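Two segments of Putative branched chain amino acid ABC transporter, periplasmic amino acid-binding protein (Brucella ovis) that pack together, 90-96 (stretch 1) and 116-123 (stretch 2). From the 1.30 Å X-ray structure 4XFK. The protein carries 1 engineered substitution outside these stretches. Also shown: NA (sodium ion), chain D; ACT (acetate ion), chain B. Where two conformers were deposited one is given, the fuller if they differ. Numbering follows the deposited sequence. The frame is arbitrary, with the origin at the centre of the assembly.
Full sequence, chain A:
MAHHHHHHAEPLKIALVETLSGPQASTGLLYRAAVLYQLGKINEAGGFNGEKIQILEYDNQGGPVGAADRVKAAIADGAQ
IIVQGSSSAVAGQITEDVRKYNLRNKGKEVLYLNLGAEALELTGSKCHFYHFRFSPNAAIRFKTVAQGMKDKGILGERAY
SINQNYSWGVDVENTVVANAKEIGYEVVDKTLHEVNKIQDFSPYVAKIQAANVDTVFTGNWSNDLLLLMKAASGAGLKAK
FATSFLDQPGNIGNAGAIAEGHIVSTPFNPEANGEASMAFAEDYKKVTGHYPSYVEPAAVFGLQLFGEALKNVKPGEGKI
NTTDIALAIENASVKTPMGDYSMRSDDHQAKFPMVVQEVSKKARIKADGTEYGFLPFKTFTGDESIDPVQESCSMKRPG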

ATOM      1  N   VAL A  90      13.286   1.136  -0.120  1.00  8.51           N
ATOM      2  CA  VAL A  90      13.462   2.187  -1.114  1.00  8.41           C
ATOM      3  C   VAL A  90      12.842   3.505  -0.642  1.00  7.78           C
ATOM      4  O   VAL A  90      13.455   4.572  -0.773  1.00  8.58           O
ATOM      5  CB  VAL A  90      12.886   1.766  -2.474  1.00  9.23           C
ATOM      6  CG1 VAL A  90      12.782   2.957  -3.417  1.00  9.73           C
ATOM      7  CG2 VAL A  90      13.750   0.657  -3.098  1.00 11.00           C
ATOM      8  N   ALA A  91      11.633   3.437  -0.092  1.00  7.82           N
ATOM      9  CA  ALA A  91      10.941   4.645   0.362  1.00  7.19           C
ATOM     10  C   ALA A  91      11.718   5.401   1.435  1.00  7.55           C
ATOM     11  O   ALA A  91      11.717   6.630   1.454  1.00  8.46           O
ATOM     12  CB  ALA A  91       9.561   4.307   0.877  1.00  7.60           C
ATOM     13  N   GLY A  92      12.359   4.665   2.341  1.00  8.51           N
ATOM     14  CA  GLY A  92      13.174   5.276   3.382  1.00 10.03           C
ATOM     15  C   GLY A  92      14.276   6.134   2.782  1.00 10.10           C
ATOM     16  O   GLY A  92      14.584   7.223   3.276  1.00 13.25           O
ATOM     17  N   GLN A  93      14.871   5.649   1.696  1.00  9.19           N
ATOM     18  CA  GLN A  93      15.901   6.398   0.992  1.00  9.06           C
ATOM     19  C   GLN A  93      15.304   7.593   0.249  1.00  8.87           C
ATOM     20  O   GLN A  93      15.821   8.715   0.344  1.00 10.49           O
ATOM     21  CB  GLN A  93      16.627   5.484   0.007  1.00 10.24           C
ATOM     22  CG  GLN A  93      17.841   6.122  -0.621  1.00 11.35           C
ATOM     23  CD  GLN A  93      18.927   6.400   0.399  1.00 14.37           C
ATOM     24  OE1 GLN A  93      19.204   5.574   1.274  1.00 16.37           O
ATOM     25  NE2 GLN A  93      19.547   7.567   0.298  1.00 17.06           N
ATOM     26  N   ILE A  94      14.233   7.359  -0.509  1.00  8.59           N
ATOM     27  CA  ILE A  94      13.615   8.433  -1.285  1.00  7.63           C
ATOM     28  C   ILE A  94      13.176   9.574  -0.380  1.00  7.26           C
ATOM     29  O   ILE A  94      13.462  10.744  -0.652  1.00  8.38           O
ATOM     30  CB  ILE A  94      12.406   7.931  -2.118  1.00  8.10           C
ATOM     31  CG1 ILE A  94      12.879   6.996  -3.233  1.00  9.50           C
ATOM     32  CG2 ILE A  94      11.629   9.111  -2.722  1.00  9.85           C
ATOM     33  CD1 ILE A  94      11.746   6.437  -4.069  1.00 11.42           C
ATOM     34  N   THR A  95      12.496   9.239   0.711  1.00  7.64           N
ATOM     35  CA  THR A  95      11.962  10.285   1.559  1.00  6.76           C
ATOM     36  C   THR A  95      13.066  11.161   2.161  1.00  7.49           C
ATOM     37  O   THR A  95      12.916  12.383   2.242  1.00  8.43           O
ATOM     38  CB  THR A  95      10.993   9.739   2.630  1.00  8.32           C
ATOM     39  OG1 THR A  95      10.056  10.767   2.952  1.00  7.99           O
ATOM     40  CG2 THR A  95      11.711   9.285   3.908  1.00  9.25           C
ATOM     41  N   GLU A  96      14.187  10.544   2.531  1.00  8.68           N
ATOM     42  CA  GLU A  96      15.292  11.288   3.123  0.59  9.64           C
ATOM     43  C   GLU A  96      16.011  12.140   2.086  1.00 10.34           C
ATOM     44  O   GLU A  96      16.352  13.296   2.352  1.00 11.50           O
ATOM     45  CB  GLU A  96      16.274  10.354   3.833  0.59 11.67           C
ATOM     46  CG  GLU A  96      15.801   9.905   5.203  0.59 14.18           C
ATOM     47  CD  GLU A  96      15.482  11.077   6.115  0.59 20.41           C
ATOM     48  OE1 GLU A  96      16.367  11.937   6.318  0.59 23.34           O
ATOM     49  OE2 GLU A  96      14.342  11.142   6.620  0.59 22.88           O
ATOM     50  N   GLY A 116       2.325   3.532  -1.484  1.00  6.55           N
ATOM     51  CA  GLY A 116       2.222   2.195  -0.934  1.00  6.79           C
ATOM     52  C   GLY A 116       3.359   1.625  -0.119  1.00  6.33           C
ATOM     53  O   GLY A 116       3.369   0.417   0.127  1.00  6.18           O
ATOM     54  N   ALA A 117       4.336   2.440   0.275  1.00  6.29           N
ATOM     55  CA  ALA A 117       5.372   1.951   1.190  1.00  6.38           C
ATOM     56  C   ALA A 117       4.818   2.092   2.599  1.00  5.81           C
ATOM     57  O   ALA A 117       4.515   3.208   3.035  1.00  6.54           O
ATOM     58  CB  ALA A 117       6.629   2.749   1.017  1.00  7.76           C
ATOM     59  N   GLU A 118       4.676   0.961   3.293  1.00  6.04           N
ATOM     60  CA  GLU A 118       3.792   0.887   4.458  1.00  6.48           C
ATOM     61  C   GLU A 118       4.482   0.859   5.833  1.00  6.36           C
ATOM     62  O   GLU A 118       3.815   0.756   6.866  1.00  7.02           O
ATOM     63  CB  GLU A 118       2.787  -0.271   4.287  1.00  6.35           C
ATOM     64  CG  GLU A 118       2.028  -0.167   2.952  1.00  6.74           C
ATOM     65  CD  GLU A 118       0.760  -0.997   2.874  1.00  7.90           C
ATOM     66  OE1 GLU A 118       0.189  -1.368   3.928  1.00  7.92           O
ATOM     67  OE2 GLU A 118       0.329  -1.263   1.731  1.00 10.32           O
ATOM     68  N   ALA A 119       5.808   0.978   5.855  1.00  6.45           N
ATOM     69  CA  ALA A 119       6.534   1.006   7.131  1.00  6.59           C
ATOM     70  C   ALA A 119       6.148   2.218   7.985  1.00  6.52           C
ATOM     71  O   ALA A 119       5.940   3.317   7.477  1.00  7.35           O
ATOM     72  CB  ALA A 119       8.026   0.989   6.889  1.00  8.63           C
ATOM     73  N   LEU A 120       6.075   2.013   9.294  1.00  7.54           N
ATOM     74  CA  LEU A 120       5.626   3.061  10.202  1.00  7.56           C
ATOM     75  C   LEU A 120       6.421   4.362  10.127  1.00  7.40           C
ATOM     76  O   LEU A 120       5.842   5.440  10.199  1.00  8.60           O
ATOM     77  CB  LEU A 120       5.652   2.545  11.644  1.00  9.22           C
ATOM     78  CG  LEU A 120       4.670   1.415  11.920  1.00 11.54           C
ATOM     79  CD1 LEU A 120       4.883   0.864  13.314  1.00 12.69           C
ATOM     80  CD2 LEU A 120       3.249   1.899  11.744  1.00 13.48           C
ATOM     81  N   GLU A 121       7.741   4.264   9.993  1.00  8.49           N
ATOM     82  CA  GLU A 121       8.606   5.435  10.106  1.00  9.38           C
ATOM     83  C   GLU A 121       8.271   6.551   9.119  1.00  8.67           C
ATOM     84  O   GLU A 121       8.540   7.726   9.391  1.00  9.24           O
ATOM     85  CB  GLU A 121      10.082   5.042   9.961  1.00 11.52           C
ATOM     86  CG  GLU A 121      10.461   4.509   8.580  1.00 15.55           C
ATOM     87  CD  GLU A 121      11.950   4.244   8.437  1.00 19.57           C
ATOM     88  OE1 GLU A 121      12.691   4.467   9.415  1.00 21.83           O
ATOM     89  OE2 GLU A 121      12.384   3.829   7.339  1.00 20.89           O
ATOM     90  N   LEU A 122       7.684   6.199   7.974  1.00  8.15           N
ATOM     91  CA  LEU A 122       7.431   7.192   6.935  1.00  8.39           C
ATOM     92  C   LEU A 122       6.452   8.287   7.381  1.00  8.25           C
ATOM     93  O   LEU A 122       6.498   9.407   6.876  1.00  9.29           O
ATOM     94  CB  LEU A 122       7.009   6.510   5.632  1.00  8.66           C
ATOM     95  CG  LEU A 122       8.086   5.536   5.134  1.00 10.45           C
ATOM     96  CD1 LEU A 122       7.536   4.628   4.069  1.00 11.30           C
ATOM     97  CD2 LEU A 122       9.311   6.290   4.616  1.00 12.56           C
ATOM     98  N   THR A 123       5.593   7.975   8.353  1.00  7.38           N
ATOM     99  CA  THR A 123       4.738   8.994   8.955  1.00  8.46           C
ATOM    100  C   THR A 123       5.041   9.143  10.449  1.00  9.09           C
ATOM    101  O   THR A 123       4.251   9.733  11.196  1.00 10.62           O
ATOM    102  CB  THR A 123       3.243   8.683   8.769  1.00  8.36           C
ATOM    103  OG1 THR A 123       2.966   7.353   9.221  1.00  7.98           O
ATOM    104  CG2 THR A 123       2.843   8.815   7.303  1.00  8.53           C
TER
HETATM  105 NA    NA D 502       3.660  -1.151  -1.497  1.00 15.00          NA
HETATM  106  C   ACT B 500       6.622  -2.406   1.974  1.00  8.13           C
HETATM  107  O   ACT B 500       7.863  -2.579   1.943  1.00  7.53           O
HETATM  108  OXT ACT B 500       6.225  -1.246   2.234  1.00  8.42           O
HETATM  109  CH3 ACT B 500       5.678  -3.535   1.707  1.00  8.58           C
HETATM  110  O   HOH W   1       8.672  10.269   5.203  1.00  9.74           O
HETATM  111  O   HOH W   2       2.129  -2.381  -0.366  1.00 11.88           O
HETATM  112  O   HOH W   3       4.769  -2.985  -2.078  1.00 10.33           O

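The contact between these two stretches is small, burying about 177 Å² in total, and it is almost wholly apolar. No direct hydrogen bond crosses it. Stretch 1 is a piece of helix, with I94 N donating to V90 O (2.9 Å) and T95 N to A91 O (2.8 Å), so that A91 and T95, one turn apart, both direct their CA-to-CB bonds toward stretch 2, a loop that tightens into a short 3-10 segment.

G116 opens stretch 2 without touching the helix. Its carbonyl serves the sodium ion, with G116 O 2.3 Å from NA, and the absence of a side chain matters here, because an ideal CB would lie only 3.0 Å from the ion and clash with it.

A117 makes the tightest contact of the interface. Its CB points toward the helix and meets A91 CB at 3.3 Å, a very short methyl-to-methyl approach that brings the two CA atoms to 6.2 Å. Small side chains suit both positions, since the backbones can come this close while each residue still offers an apolar surface.

E118 faces elsewhere and takes no part in the contact. Its backbone E118 N donates to acetate OXT (2.9 Å, nearly linear), while E118 OE2 accepts from a water that is itself a sodium ligand. A119 and L120 also lie out of reach, but their carbonyls help shape the turn: L122 N makes a weak bond to A119 O (3.4 Å), and T123 N bonds to L120 O (3.1 Å).

E121 points toward the helix from this turn, yet its contribution is slight: E121 OE2 comes within 4.3 Å of G92 CA, a loose contact at a partly exposed position where a carboxylate is easily tolerated.

L122 is the centrepiece, with 55 Å² covered by the helix. Its branched end spans the turn between A91 and T95: L122 CD1 lies 3.8 Å from A91 CB, while L122 CD2 lies 3.9 Å from T95 CG2 and rests over the helix backbone at G92 N, 4.1 Å away. The contact does not require glycine at 92, since a CB there would have room. T95 suits its place by being two-faced. Its methyl packs against the leucine, while its hydroxyl reaches a water, T95 OG1 donating to water 1 at 2.7 Å; that water in turn donates to L122 O at 2.9 Å. This bridge supplies a polar link between the stretches beside the apolar packing. T123 ends the stretch beyond reach of the helix.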